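Local atomic coordinates of alpha-1,2-mannosidase (Bacteroides thetaiotaomicron, PDB entry 2WW2), a protein that hydrolyses alpha-mannosidic linkages with inversion of anomeric configuration, as a calcium-dependent family GH92 glycoside hydrolase of a human gut symbiont. Residues Ala126-Gly130 and Glu300-Phe304; Tyr313-Asp317 and Ala371-His375; Gly323-Thr327 and Arg352-Ser356; His339-Thr343 and Asp390-Ile396; Tyr361-Met367 and Glu406-Gln411. One frame throughout, in Å; residues are numbered along the deposited sequence.

Contact 1: Ala126-Gly130 and Glu300-Phe304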
# COMPACT_ATOMS: atom_id res chain seq x y z
N ALA A 126 -36.30 -21.68 18.83
CA ALA A 126 -37.26 -20.59 18.72
C ALA A 126 -38.43 -20.93 17.81
O ALA A 126 -38.29 -21.72 16.87
CB ALA A 126 -36.54 -19.33 18.22
N THR A 127 -39.57 -20.31 18.06
CA THR A 127 -40.65 -20.28 17.10
C THR A 127 -40.59 -18.84 16.56
O THR A 127 -39.63 -18.14 16.84
CB THR A 127 -42.02 -20.54 17.79
OG1 THR A 127 -42.25 -19.55 18.80
CG2 THR A 127 -42.05 -21.95 18.44
N SER A 128 -41.61 -18.40 15.82
CA SER A 128 -41.63 -17.02 15.31
C SER A 128 -41.55 -16.00 16.45
O SER A 128 -40.84 -15.00 16.34
CB SER A 128 -42.93 -16.76 14.53
OG SER A 128 -42.95 -17.52 13.32
N ARG A 129 -42.29 -16.25 17.52
CA ARG A 129 -42.43 -15.27 18.59
C ARG A 129 -42.06 -15.80 19.97
O ARG A 129 -41.99 -15.05 20.93
CB ARG A 129 -43.86 -14.70 18.57
CG ARG A 129 -44.18 -14.04 17.23
CD ARG A 129 -45.67 -13.58 17.11
NE ARG A 129 -45.92 -13.17 15.74
CZ ARG A 129 -46.16 -14.02 14.75
NH1 ARG A 129 -46.19 -15.33 14.99
NH2 ARG A 129 -46.37 -13.56 13.52
N GLY A 130 -41.75 -17.09 20.08
CA GLY A 130 -41.40 -17.62 21.39
C GLY A 130 -40.16 -18.49 21.35
O GLY A 130 -39.51 -18.61 20.29
N GLU A 300 -40.81 -10.12 10.36
CA GLU A 300 -42.25 -9.91 10.53
C GLU A 300 -42.43 -9.16 11.85
O GLU A 300 -41.77 -9.49 12.84
CB GLU A 300 -42.98 -11.26 10.58
CG GLU A 300 -42.78 -12.10 9.31
CD GLU A 300 -43.13 -13.57 9.46
OE1 GLU A 300 -43.51 -14.01 10.58
OE2 GLU A 300 -43.00 -14.30 8.45
N PHE A 301 -43.29 -8.15 11.87
CA PHE A 301 -43.55 -7.39 13.09
C PHE A 301 -45.05 -7.45 13.44
O PHE A 301 -45.57 -6.65 14.23
CB PHE A 301 -43.10 -5.94 12.89
CG PHE A 301 -42.73 -5.24 14.16
CD1 PHE A 301 -41.57 -5.60 14.85
CD2 PHE A 301 -43.52 -4.21 14.67
CE1 PHE A 301 -41.23 -4.94 16.04
CE2 PHE A 301 -43.16 -3.55 15.84
CZ PHE A 301 -42.01 -3.94 16.53
N TYR A 302 -45.74 -8.42 12.84
CA TYR A 302 -47.16 -8.63 13.10
C TYR A 302 -47.36 -9.90 13.91
O TYR A 302 -46.44 -10.75 14.05
CB TYR A 302 -47.97 -8.69 11.80
CG TYR A 302 -47.49 -9.71 10.79
CD1 TYR A 302 -48.02 -11.00 10.77
CD2 TYR A 302 -46.50 -9.39 9.87
CE1 TYR A 302 -47.57 -11.95 9.85
CE2 TYR A 302 -46.05 -10.33 8.94
CZ TYR A 302 -46.59 -11.59 8.93
OH TYR A 302 -46.15 -12.49 8.01
N GLU A 303 -48.57 -10.04 14.42
CA GLU A 303 -48.94 -11.08 15.35
C GLU A 303 -50.36 -11.51 14.98
O GLU A 303 -51.05 -10.83 14.21
CB GLU A 303 -48.87 -10.52 16.78
CG GLU A 303 -47.56 -9.73 17.03
CD GLU A 303 -47.34 -9.30 18.47
OE1 GLU A 303 -47.68 -10.06 19.40
OE2 GLU A 303 -46.79 -8.20 18.68
N PHE A 304 -50.79 -12.65 15.49
CA PHE A 304 -52.14 -13.10 15.19
C PHE A 304 -52.99 -13.04 16.43
O PHE A 304 -52.70 -13.70 17.43
CB PHE A 304 -52.12 -14.51 14.59
CG PHE A 304 -51.44 -14.57 13.26
CD1 PHE A 304 -52.12 -14.20 12.11
CD2 PHE A 304 -50.12 -14.99 13.15
CE1 PHE A 304 -51.50 -14.25 10.87
CE2 PHE A 304 -49.49 -15.04 11.92
CZ PHE A 304 -50.19 -14.66 10.77
O HOH W 1 -41.88 -16.24 11.14
O HOH W 2 -45.94 -15.18 11.01
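One buried arginine can satisfy several acceptors at once, and Arg129 does so here. Arg129 NE and NH2 both donate to the carbonyl oxygen of Tyr302, with NE to O at 3.0 Å and NH2 to O at 2.9 Å, so a single backbone acceptor sits at the guanidinium edge. NH1 turns to a salt bridge with Glu250 of helix 240-250, whose carboxylate also bonds Thr127 OG1. Ser128 and Arg129 occupy the turn between antiparallel strands 121-126 and 130-136 of the N-terminal beta domain, closed by Thr127 N to Gly130 O (2.8 Å) and by an ST motif, Gly130 N to Thr127 OG1 (2.8 Å). The turn docks onto strand 299-304 of the catalytic domain. Glu300 OE1 lies 4.1 Å from Arg129 NH2, out of the guanidinium plane, and is reached through water: one molecule donates to OE1 and accepts from NH2, while another donates to OE1 and accepts from Ser128 OG. The Glu303 carboxylate is held by Ser236, Asn246 and the Phe237 amide.

Contact 2: Tyr313-Asp317 and Ala371-His375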
# COMPACT_ATOMS: atom_id res chain seq x y z
N TYR A 313 -48.48 -3.84 16.37
CA TYR A 313 -48.13 -2.58 17.00
C TYR A 313 -47.32 -1.79 15.97
O TYR A 313 -46.31 -2.27 15.47
CB TYR A 313 -47.24 -2.84 18.22
CG TYR A 313 -46.61 -1.58 18.81
CD1 TYR A 313 -47.37 -0.72 19.61
CD2 TYR A 313 -45.27 -1.27 18.60
CE1 TYR A 313 -46.80 0.42 20.18
CE2 TYR A 313 -44.69 -0.12 19.16
CZ TYR A 313 -45.47 0.72 19.94
OH TYR A 313 -44.90 1.85 20.51
N SER A 314 -47.76 -0.57 15.66
CA SER A 314 -47.00 0.23 14.71
C SER A 314 -45.82 0.92 15.39
O SER A 314 -46.02 1.71 16.32
CB SER A 314 -47.89 1.30 14.08
OG SER A 314 -47.08 2.16 13.30
N PRO A 315 -44.59 0.66 14.90
CA PRO A 315 -43.49 1.40 15.50
C PRO A 315 -43.39 2.79 14.90
O PRO A 315 -42.45 3.51 15.22
CB PRO A 315 -42.24 0.57 15.14
CG PRO A 315 -42.60 -0.06 13.81
CD PRO A 315 -44.13 -0.27 13.85
N TYR A 316 -44.35 3.16 14.04
CA TYR A 316 -44.41 4.50 13.46
C TYR A 316 -45.40 5.43 14.16
O TYR A 316 -45.12 6.62 14.33
CB TYR A 316 -44.67 4.47 11.94
CG TYR A 316 -43.56 3.73 11.21
CD1 TYR A 316 -42.37 4.37 10.89
CD2 TYR A 316 -43.68 2.37 10.91
CE1 TYR A 316 -41.34 3.69 10.27
CE2 TYR A 316 -42.66 1.69 10.28
CZ TYR A 316 -41.50 2.37 9.96
OH TYR A 316 -40.46 1.71 9.35
N ASP A 317 -46.55 4.90 14.59
CA ASP A 317 -47.54 5.75 15.27
C ASP A 317 -47.97 5.20 16.64
O ASP A 317 -48.75 5.83 17.34
CB ASP A 317 -48.74 6.08 14.37
CG ASP A 317 -49.67 4.90 14.12
OD1 ASP A 317 -49.53 3.81 14.74
OD2 ASP A 317 -50.58 5.06 13.29
N ALA A 371 -35.03 1.20 9.09
CA ALA A 371 -36.04 1.07 10.13
C ALA A 371 -35.56 0.10 11.19
O ALA A 371 -35.10 -1.00 10.86
CB ALA A 371 -37.36 0.54 9.53
N SER A 372 -35.71 0.49 12.45
CA SER A 372 -35.38 -0.41 13.57
C SER A 372 -35.83 0.18 14.93
O SER A 372 -35.04 0.82 15.62
CB SER A 372 -33.86 -0.68 13.61
OG SER A 372 -33.55 -1.66 14.59
N PRO A 373 -37.10 -0.03 15.30
CA PRO A 373 -38.14 -0.64 14.49
C PRO A 373 -38.86 0.41 13.65
O PRO A 373 -39.46 0.08 12.63
CB PRO A 373 -39.10 -1.22 15.54
CG PRO A 373 -38.95 -0.31 16.73
CD PRO A 373 -37.54 0.23 16.69
N GLY A 374 -38.79 1.66 14.08
CA GLY A 374 -39.31 2.77 13.31
C GLY A 374 -38.17 3.48 12.61
O GLY A 374 -37.06 2.94 12.51
N HIS A 375 -38.42 4.70 12.15
CA HIS A 375 -37.43 5.44 11.38
C HIS A 375 -36.15 5.68 12.19
O HIS A 375 -36.20 6.18 13.32
CB HIS A 375 -37.99 6.81 10.97
CG HIS A 375 -39.07 6.75 9.94
ND1 HIS A 375 -38.91 6.16 8.71
CD2 HIS A 375 -40.32 7.30 9.93
CE1 HIS A 375 -40.02 6.31 8.00
NE2 HIS A 375 -40.89 7.00 8.72
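This is a loop-to-loop contact, built from van der Waals and aromatic packing, in which the loops following strands 310-313 and 370-371 of the five-stranded antiparallel sheet of the catalytic domain meet. The backbones come closest at Pro315 and Gly374, whose CA atoms are 4.9 Å apart; a CB on Gly374 would clash with Pro315 O. Pro315 CB meets Pro373 CB at 3.6 Å, and both prolines also pack on Phe301 of strand 299-304. A cis peptide bond precedes Pro373, and Ser372 N bonds to Gly374 O (2.8 Å) around it. Tyr316 supplies the larger surface. Gly374 CA lies over the Tyr316 ring face in a CH-pi contact, 4.2 Å from the centroid, and Tyr316 OH comes within 3.3 Å of Ala371 CB. The ring edge of Tyr316 points at the imidazole face of His375 with centroids 4.8 Å apart and planes at 66°, a T-shaped pair; NE2 of that histidine is hydrogen-bonded to Ser364, at the end of helix 347-364. Ser314 OG accepts from Tyr316 N at 3.0 Å and Asp317 N at 3.1 Å, and this ST turn presents Tyr316 to the cis-proline loop, joining two strand ends of one antiparallel sheet.

Contact 3: Gly323-Thr327 and Arg352-Ser356; sequences GYMYT and RVTQS
Residues 323-327 run extended across residues 352-356 of helix 347-364; the closest CA pair is Met325 and Ser356, 4.7 Å apart. Gly323 opens at phi/psi 120/-148, angles that would jam a CB against the preceding carbonyl. Tyr324 (-121/145, chi1 m) points toward the helix: Arg352 CD lies over the Tyr324 ring, 3.7 Å from the centroid and 10° off the normal, and Gln355 approaches its edge. Met325 (-143/145, chi1 t) directs its CB away, yet Met325 CA rests 3.7 Å from Ser356 CB. Alternating side chains thus face the helix, as expected where a helix covers a chain entering a sheet, here the five-stranded antiparallel one of the catalytic domain. Tyr326 (-128/164, chi1 m) is the next inward residue. Val353 CG2 (chi1 t) sits 3.8 Å from the centroid of the Tyr326 ring, 4° off the normal. Arg352, with chi1 to chi3 m, t, m, donates from NE to Tyr326 OH at 2.9 Å, and a water bridges Tyr326 OH (2.6 Å) and Arg352 NH2 (3.0 Å). Ser356 CB approaches Tyr326 N to 3.6 Å, while Ser356 OG, chi1 p, donates to Val353 O at 2.7 Å. Thr327 (-160/-172) points away from the helix and touches Phe301 of the neighbouring strand.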
# COMPACT_ATOMS: atom_id res chain seq x y z
N GLY A 323 -53.34 -5.97 9.76
CA GLY A 323 -52.54 -6.15 8.58
C GLY A 323 -51.10 -6.53 8.91
O GLY A 323 -50.85 -7.19 9.91
N TYR A 324 -50.18 -6.10 8.05
CA TYR A 324 -48.79 -6.53 8.12
C TYR A 324 -47.84 -5.37 8.32
O TYR A 324 -48.04 -4.27 7.80
CB TYR A 324 -48.38 -7.29 6.85
CG TYR A 324 -49.29 -8.47 6.54
CD1 TYR A 324 -49.31 -9.58 7.37
CD2 TYR A 324 -50.12 -8.46 5.42
CE1 TYR A 324 -50.14 -10.65 7.10
CE2 TYR A 324 -50.96 -9.54 5.14
CZ TYR A 324 -50.95 -10.63 5.99
OH TYR A 324 -51.77 -11.71 5.74
N MET A 325 -46.79 -5.64 9.08
CA MET A 325 -45.71 -4.70 9.25
C MET A 325 -44.44 -5.54 9.30
O MET A 325 -44.47 -6.68 9.80
CB MET A 325 -45.90 -3.88 10.54
CG MET A 325 -44.79 -2.85 10.79
SD MET A 325 -44.46 -1.71 9.44
CE MET A 325 -46.06 -0.87 9.27
N TYR A 326 -43.35 -5.00 8.76
CA TYR A 326 -42.01 -5.60 8.88
C TYR A 326 -41.08 -4.52 9.38
O TYR A 326 -41.37 -3.34 9.24
CB TYR A 326 -41.46 -6.05 7.51
CG TYR A 326 -42.01 -7.37 7.04
CD1 TYR A 326 -41.21 -8.53 7.06
CD2 TYR A 326 -43.34 -7.48 6.61
CE1 TYR A 326 -41.74 -9.75 6.65
CE2 TYR A 326 -43.87 -8.70 6.20
CZ TYR A 326 -43.05 -9.83 6.20
OH TYR A 326 -43.59 -11.04 5.80
N THR A 327 -39.92 -4.92 9.87
CA THR A 327 -38.93 -3.92 10.22
C THR A 327 -37.53 -4.52 10.31
O THR A 327 -37.34 -5.67 9.93
CB THR A 327 -39.29 -3.23 11.55
OG1 THR A 327 -38.40 -2.12 11.72
CG2 THR A 327 -39.13 -4.21 12.73
N ARG A 352 -46.10 -9.01 1.31
CA ARG A 352 -46.39 -8.38 2.61
C ARG A 352 -45.43 -7.22 2.92
O ARG A 352 -45.83 -6.20 3.51
CB ARG A 352 -46.34 -9.43 3.74
CG ARG A 352 -47.32 -10.58 3.55
CD ARG A 352 -47.35 -11.52 4.76
NE ARG A 352 -46.11 -12.27 4.90
CZ ARG A 352 -45.97 -13.55 4.57
NH1 ARG A 352 -47.00 -14.22 4.06
NH2 ARG A 352 -44.81 -14.17 4.74
N VAL A 353 -44.17 -7.36 2.51
CA VAL A 353 -43.17 -6.31 2.73
C VAL A 353 -43.56 -5.04 1.99
O VAL A 353 -43.45 -3.92 2.53
CB VAL A 353 -41.76 -6.75 2.26
CG1 VAL A 353 -40.82 -5.54 2.17
CG2 VAL A 353 -41.19 -7.79 3.22
N THR A 354 -44.02 -5.20 0.75
CA THR A 354 -44.40 -4.01 -0.03
C THR A 354 -45.60 -3.32 0.61
O THR A 354 -45.60 -2.08 0.75
CB THR A 354 -44.66 -4.31 -1.53
OG1 THR A 354 -45.60 -5.38 -1.64
CG2 THR A 354 -43.33 -4.73 -2.22
N GLN A 355 -46.60 -4.10 1.02
CA GLN A 355 -47.72 -3.51 1.78
C GLN A 355 -47.26 -2.77 3.04
O GLN A 355 -47.80 -1.72 3.38
CB GLN A 355 -48.70 -4.59 2.25
CG GLN A 355 -49.74 -5.08 1.26
CD GLN A 355 -50.45 -6.32 1.81
OE1 GLN A 355 -50.11 -7.47 1.46
NE2 GLN A 355 -51.38 -6.10 2.74
N SER A 356 -46.28 -3.33 3.74
CA SER A 356 -45.81 -2.73 4.99
C SER A 356 -45.10 -1.39 4.78
O SER A 356 -45.14 -0.52 5.65
CB SER A 356 -44.93 -3.68 5.80
OG SER A 356 -43.66 -3.86 5.20
O HOH W 3 -42.32 -13.27 6.19

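Contact 4: His339-Thr343 and Asp390-Ile396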
# COMPACT_ATOMS: atom_id res chain seq x y z
N HIS A 339 -33.92 -8.37 -1.34
CA HIS A 339 -35.33 -8.31 -1.74
C HIS A 339 -35.58 -8.90 -3.12
O HIS A 339 -36.59 -9.56 -3.32
CB HIS A 339 -35.89 -6.90 -1.56
CG HIS A 339 -36.11 -6.58 -0.12
ND1 HIS A 339 -37.21 -7.02 0.58
CD2 HIS A 339 -35.31 -5.96 0.79
CE1 HIS A 339 -37.12 -6.64 1.84
NE2 HIS A 339 -35.97 -5.99 1.99
N PRO A 340 -34.66 -8.68 -4.08
CA PRO A 340 -34.85 -9.39 -5.35
C PRO A 340 -34.89 -10.90 -5.19
O PRO A 340 -35.66 -11.57 -5.88
CB PRO A 340 -33.64 -8.96 -6.17
CG PRO A 340 -33.41 -7.49 -5.69
CD PRO A 340 -33.68 -7.58 -4.19
N LEU A 341 -34.07 -11.46 -4.29
CA LEU A 341 -34.17 -12.89 -4.05
C LEU A 341 -35.58 -13.24 -3.54
O LEU A 341 -36.17 -14.24 -3.97
CB LEU A 341 -33.10 -13.39 -3.04
CG LEU A 341 -33.01 -14.92 -2.91
CD1 LEU A 341 -32.46 -15.55 -4.18
CD2 LEU A 341 -32.16 -15.39 -1.68
N PHE A 342 -36.13 -12.43 -2.64
CA PHE A 342 -37.50 -12.67 -2.18
C PHE A 342 -38.49 -12.63 -3.35
O PHE A 342 -39.35 -13.51 -3.47
CB PHE A 342 -37.96 -11.68 -1.07
CG PHE A 342 -37.10 -11.67 0.17
CD1 PHE A 342 -36.37 -12.81 0.55
CD2 PHE A 342 -37.02 -10.53 0.96
CE1 PHE A 342 -35.57 -12.78 1.72
CE2 PHE A 342 -36.22 -10.50 2.11
CZ PHE A 342 -35.49 -11.63 2.48
N THR A 343 -38.38 -11.64 -4.23
CA THR A 343 -39.37 -11.54 -5.31
C THR A 343 -39.37 -12.79 -6.17
O THR A 343 -40.37 -13.10 -6.80
CB THR A 343 -39.13 -10.31 -6.26
OG1 THR A 343 -37.87 -10.47 -6.92
CG2 THR A 343 -39.14 -8.99 -5.47
N ASP A 390 -39.35 -2.91 -8.17
CA ASP A 390 -38.82 -4.20 -8.58
C ASP A 390 -39.91 -5.27 -8.46
O ASP A 390 -40.11 -6.10 -9.38
CB ASP A 390 -37.58 -4.59 -7.77
CG ASP A 390 -36.94 -5.88 -8.26
OD1 ASP A 390 -36.51 -5.92 -9.45
OD2 ASP A 390 -36.87 -6.87 -7.48
N ALA A 391 -40.63 -5.24 -7.33
CA ALA A 391 -41.71 -6.21 -7.10
C ALA A 391 -42.81 -6.02 -8.13
O ALA A 391 -43.28 -6.98 -8.74
CB ALA A 391 -42.27 -6.08 -5.69
N TRP A 392 -43.20 -4.77 -8.34
CA TRP A 392 -44.30 -4.47 -9.26
C TRP A 392 -44.01 -5.00 -10.66
O TRP A 392 -44.91 -5.55 -11.32
CB TRP A 392 -44.53 -2.96 -9.30
CG TRP A 392 -45.81 -2.56 -9.98
CD1 TRP A 392 -45.99 -2.29 -11.31
CD2 TRP A 392 -47.09 -2.37 -9.37
NE1 TRP A 392 -47.30 -1.95 -11.56
CE2 TRP A 392 -47.99 -1.99 -10.38
CE3 TRP A 392 -47.56 -2.49 -8.05
CZ2 TRP A 392 -49.35 -1.74 -10.12
CZ3 TRP A 392 -48.91 -2.23 -7.80
CH2 TRP A 392 -49.78 -1.86 -8.83
N MET A 393 -42.77 -4.84 -11.11
CA MET A 393 -42.43 -5.21 -12.48
C MET A 393 -42.32 -6.72 -12.64
O MET A 393 -42.21 -7.22 -13.75
CB MET A 393 -41.14 -4.54 -12.93
CG MET A 393 -41.24 -3.02 -12.93
SD MET A 393 -42.66 -2.43 -13.86
CE MET A 393 -42.62 -0.71 -13.41
N LYS A 394 -42.36 -7.42 -11.51
CA LYS A 394 -42.31 -8.87 -11.48
C LYS A 394 -43.69 -9.44 -11.16
O LYS A 394 -43.82 -10.64 -10.88
CB LYS A 394 -41.29 -9.34 -10.43
CG LYS A 394 -39.87 -9.06 -10.85
CD LYS A 394 -38.87 -9.28 -9.71
CE LYS A 394 -37.44 -9.10 -10.24
NZ LYS A 394 -36.45 -9.34 -9.15
N GLY A 395 -44.71 -8.59 -11.19
CA GLY A 395 -46.09 -9.05 -11.02
C GLY A 395 -46.53 -9.16 -9.58
O GLY A 395 -47.59 -9.71 -9.30
N ILE A 396 -45.72 -8.64 -8.66
CA ILE A 396 -46.09 -8.58 -7.25
C ILE A 396 -46.69 -7.21 -7.02
O ILE A 396 -45.99 -6.19 -6.98
CB ILE A 396 -44.85 -8.78 -6.36
CG1 ILE A 396 -44.22 -10.15 -6.67
CG2 ILE A 396 -45.21 -8.66 -4.88
CD1 ILE A 396 -42.87 -10.38 -6.00
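A helix C-terminus closed by a Schellman motif is the setting of this buried contact, in which the end of helix 383-393 packs against helix 338-345 of the catalytic domain. Gly395, at positive phi, is the C-prime residue; Ile396 N bonds to Ala391 O and Gly395 N to Trp392 O, each at 3.0 Å. Lys394 and Ile396, on the two sides of Gly395 in sequence, both reach the neighbouring helix, where Thr343 is the main receiver. Ile396 CD1 packs 3.7 Å from Thr343 CB, and Thr343 CG2 lies 4.1 Å from Ala391 CA. The Lys394 side chain, extended from chi2 to chi4, carries NZ to Thr343 OG1 at 2.9 Å. Thr343 OG1 in turn donates to Pro340 O, 2.7 Å away, so it acts as acceptor to one segment and donor within its own helix. Lys394 NZ also forms a salt bridge with Asp390 OD2 at 3.0 Å and bonds to the Tyr652 hydroxyl. Asp390 OD1 accepts from Gly648 N, while Asp390 OD2 additionally touches Pro340 CG at 3.9 Å. The pairing of helices is consistent with the (alpha/alpha)6 architecture of the six-hairpin glycosidase clan to which this catalytic domain is assigned.

Contact 5: Tyr361-Met367 and Glu406-Gln411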
# COMPACT_ATOMS: atom_id res chain seq x y z
N TYR A 361 -45.66 4.43 5.51
CA TYR A 361 -45.92 5.74 4.89
C TYR A 361 -47.23 6.34 5.41
O TYR A 361 -47.29 7.53 5.75
CB TYR A 361 -45.95 5.62 3.36
CG TYR A 361 -46.49 6.84 2.63
CD1 TYR A 361 -45.71 7.97 2.44
CD2 TYR A 361 -47.79 6.84 2.13
CE1 TYR A 361 -46.22 9.09 1.77
CE2 TYR A 361 -48.30 7.94 1.46
CZ TYR A 361 -47.51 9.06 1.29
OH TYR A 361 -48.03 10.13 0.61
N ASN A 362 -48.29 5.52 5.50
CA ASN A 362 -49.57 6.03 5.99
C ASN A 362 -49.45 6.45 7.46
O ASN A 362 -50.02 7.45 7.87
CB ASN A 362 -50.69 4.98 5.82
CG ASN A 362 -51.10 4.80 4.37
OD1 ASN A 362 -50.95 5.71 3.56
ND2 ASN A 362 -51.63 3.63 4.04
N GLU A 363 -48.69 5.68 8.23
CA GLU A 363 -48.56 5.92 9.66
C GLU A 363 -47.57 7.03 10.04
O GLU A 363 -47.65 7.56 11.15
CB GLU A 363 -48.20 4.60 10.37
CG GLU A 363 -49.37 3.65 10.42
CD GLU A 363 -48.97 2.18 10.39
OE1 GLU A 363 -47.88 1.83 10.88
OE2 GLU A 363 -49.76 1.37 9.88
N SER A 364 -46.66 7.39 9.14
CA SER A 364 -45.60 8.35 9.50
C SER A 364 -45.41 9.51 8.53
O SER A 364 -44.74 10.49 8.86
CB SER A 364 -44.26 7.62 9.63
OG SER A 364 -43.73 7.33 8.35
N GLY A 365 -45.93 9.40 7.32
CA GLY A 365 -45.72 10.45 6.31
C GLY A 365 -44.58 10.16 5.34
O GLY A 365 -44.48 10.79 4.28
N PHE A 366 -43.71 9.21 5.70
CA PHE A 366 -42.59 8.84 4.84
C PHE A 366 -42.46 7.32 4.75
O PHE A 366 -42.74 6.61 5.71
CB PHE A 366 -41.26 9.40 5.37
CG PHE A 366 -41.10 10.90 5.20
CD1 PHE A 366 -40.54 11.42 4.03
CD2 PHE A 366 -41.45 11.78 6.21
CE1 PHE A 366 -40.36 12.79 3.86
CE2 PHE A 366 -41.27 13.15 6.06
CZ PHE A 366 -40.73 13.66 4.87
N MET A 367 -41.99 6.83 3.61
CA MET A 367 -41.57 5.44 3.55
C MET A 367 -40.27 5.27 4.31
O MET A 367 -39.44 6.19 4.36
CB MET A 367 -41.38 4.98 2.10
CG MET A 367 -42.65 5.05 1.26
SD MET A 367 -42.41 4.31 -0.37
CE MET A 367 -41.49 5.61 -1.20
N GLU A 406 -47.85 8.09 -5.16
CA GLU A 406 -47.89 9.31 -4.35
C GLU A 406 -46.78 9.26 -3.30
O GLU A 406 -46.05 10.23 -3.10
CB GLU A 406 -49.25 9.43 -3.67
CG GLU A 406 -49.34 10.45 -2.55
CD GLU A 406 -50.61 10.25 -1.70
OE1 GLU A 406 -51.71 10.50 -2.22
OE2 GLU A 406 -50.50 9.85 -0.52
N ALA A 407 -46.65 8.10 -2.66
CA ALA A 407 -45.62 7.88 -1.66
C ALA A 407 -44.22 8.02 -2.25
O ALA A 407 -43.33 8.62 -1.63
CB ALA A 407 -45.79 6.47 -1.04
N MET A 408 -44.02 7.47 -3.44
CA MET A 408 -42.72 7.52 -4.12
C MET A 408 -42.33 8.95 -4.44
O MET A 408 -41.21 9.38 -4.17
CB MET A 408 -42.77 6.75 -5.44
CG MET A 408 -42.81 5.24 -5.30
SD MET A 408 -43.13 4.53 -6.93
CE MET A 408 -43.58 2.87 -6.41
N ILE A 409 -43.26 9.69 -5.05
CA ILE A 409 -43.00 11.07 -5.39
C ILE A 409 -42.71 11.89 -4.13
O ILE A 409 -41.80 12.74 -4.13
CB ILE A 409 -44.19 11.69 -6.17
CG1 ILE A 409 -44.31 11.04 -7.55
CG2 ILE A 409 -43.99 13.20 -6.32
CD1 ILE A 409 -45.56 11.42 -8.30
N HIS A 410 -43.48 11.67 -3.06
CA HIS A 410 -43.29 12.44 -1.82
C HIS A 410 -41.90 12.17 -1.23
O HIS A 410 -41.23 13.08 -0.72
CB HIS A 410 -44.38 12.13 -0.80
CG HIS A 410 -44.13 12.70 0.55
ND1 HIS A 410 -44.39 14.02 0.87
CD2 HIS A 410 -43.64 12.14 1.68
CE1 HIS A 410 -44.07 14.24 2.13
NE2 HIS A 410 -43.60 13.11 2.64
N GLN A 411 -41.46 10.93 -1.32
CA GLN A 411 -40.15 10.54 -0.82
C GLN A 411 -39.03 11.33 -1.51
O GLN A 411 -37.95 11.53 -0.95
CB GLN A 411 -39.96 9.02 -1.01
CG GLN A 411 -38.81 8.41 -0.19
CD GLN A 411 -39.20 8.18 1.27
OE1 GLN A 411 -40.26 8.60 1.72
NE2 GLN A 411 -38.32 7.48 2.00
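Ala407 fills the apolar centre, its CB standing 3.5 Å from the centroid of the Tyr361 ring and only 3° off the normal, a CH-pi contact. In this helix-helix contact within the helical part of the catalytic domain, the end of helix 347-364 and the loop beyond it pack on helix 401-413. Met367 extends the same patch: SD lies 4.1 Å from Ala407 CB, and CE 3.7 Å from Met408 CA. Gly365, at positive phi, turns the chain out of its helix, and an ST turn spans it, Phe366 N to Ser364 OG at 3.2 Å. Phe366 is thereby laid beside His410, with ring centroids 4.7 Å apart and planes oblique at 44°. At the polar margin, Gln411 pairs with the backbone of Met367 through both ends of its amide: OE1 accepts from Met367 N at 3.1 Å and NE2 donates to Met367 O at 2.9 Å. Gln411 NE2 also serves Glu369. At the outer edge, Tyr361 OH donates to Glu406 OE2 at 2.7 Å.

How the contacts relate
Contact 1 comes first along the chain, closing a long loop from residues 126-130 to 300-304 that joins the N-terminal beta domain to the catalytic domain. It ends before the other four begin. Contact 2 then encloses contact 3 within its 313-375 loop, while contact 4 crosses both, since residues 339-343 fall inside both loops and 390-396 beyond them. Contact 5 follows contact 3 in series and crosses contacts 2 and 4. Phe301 N to Met325 O (2.8 Å) joins contacts 1 and 3 across the sheet; Thr327 OG1 to Pro373 O (2.6 Å) joins contacts 3 and 2. Helix 347-364 serves contacts 3 and 5, linking sheet to helices.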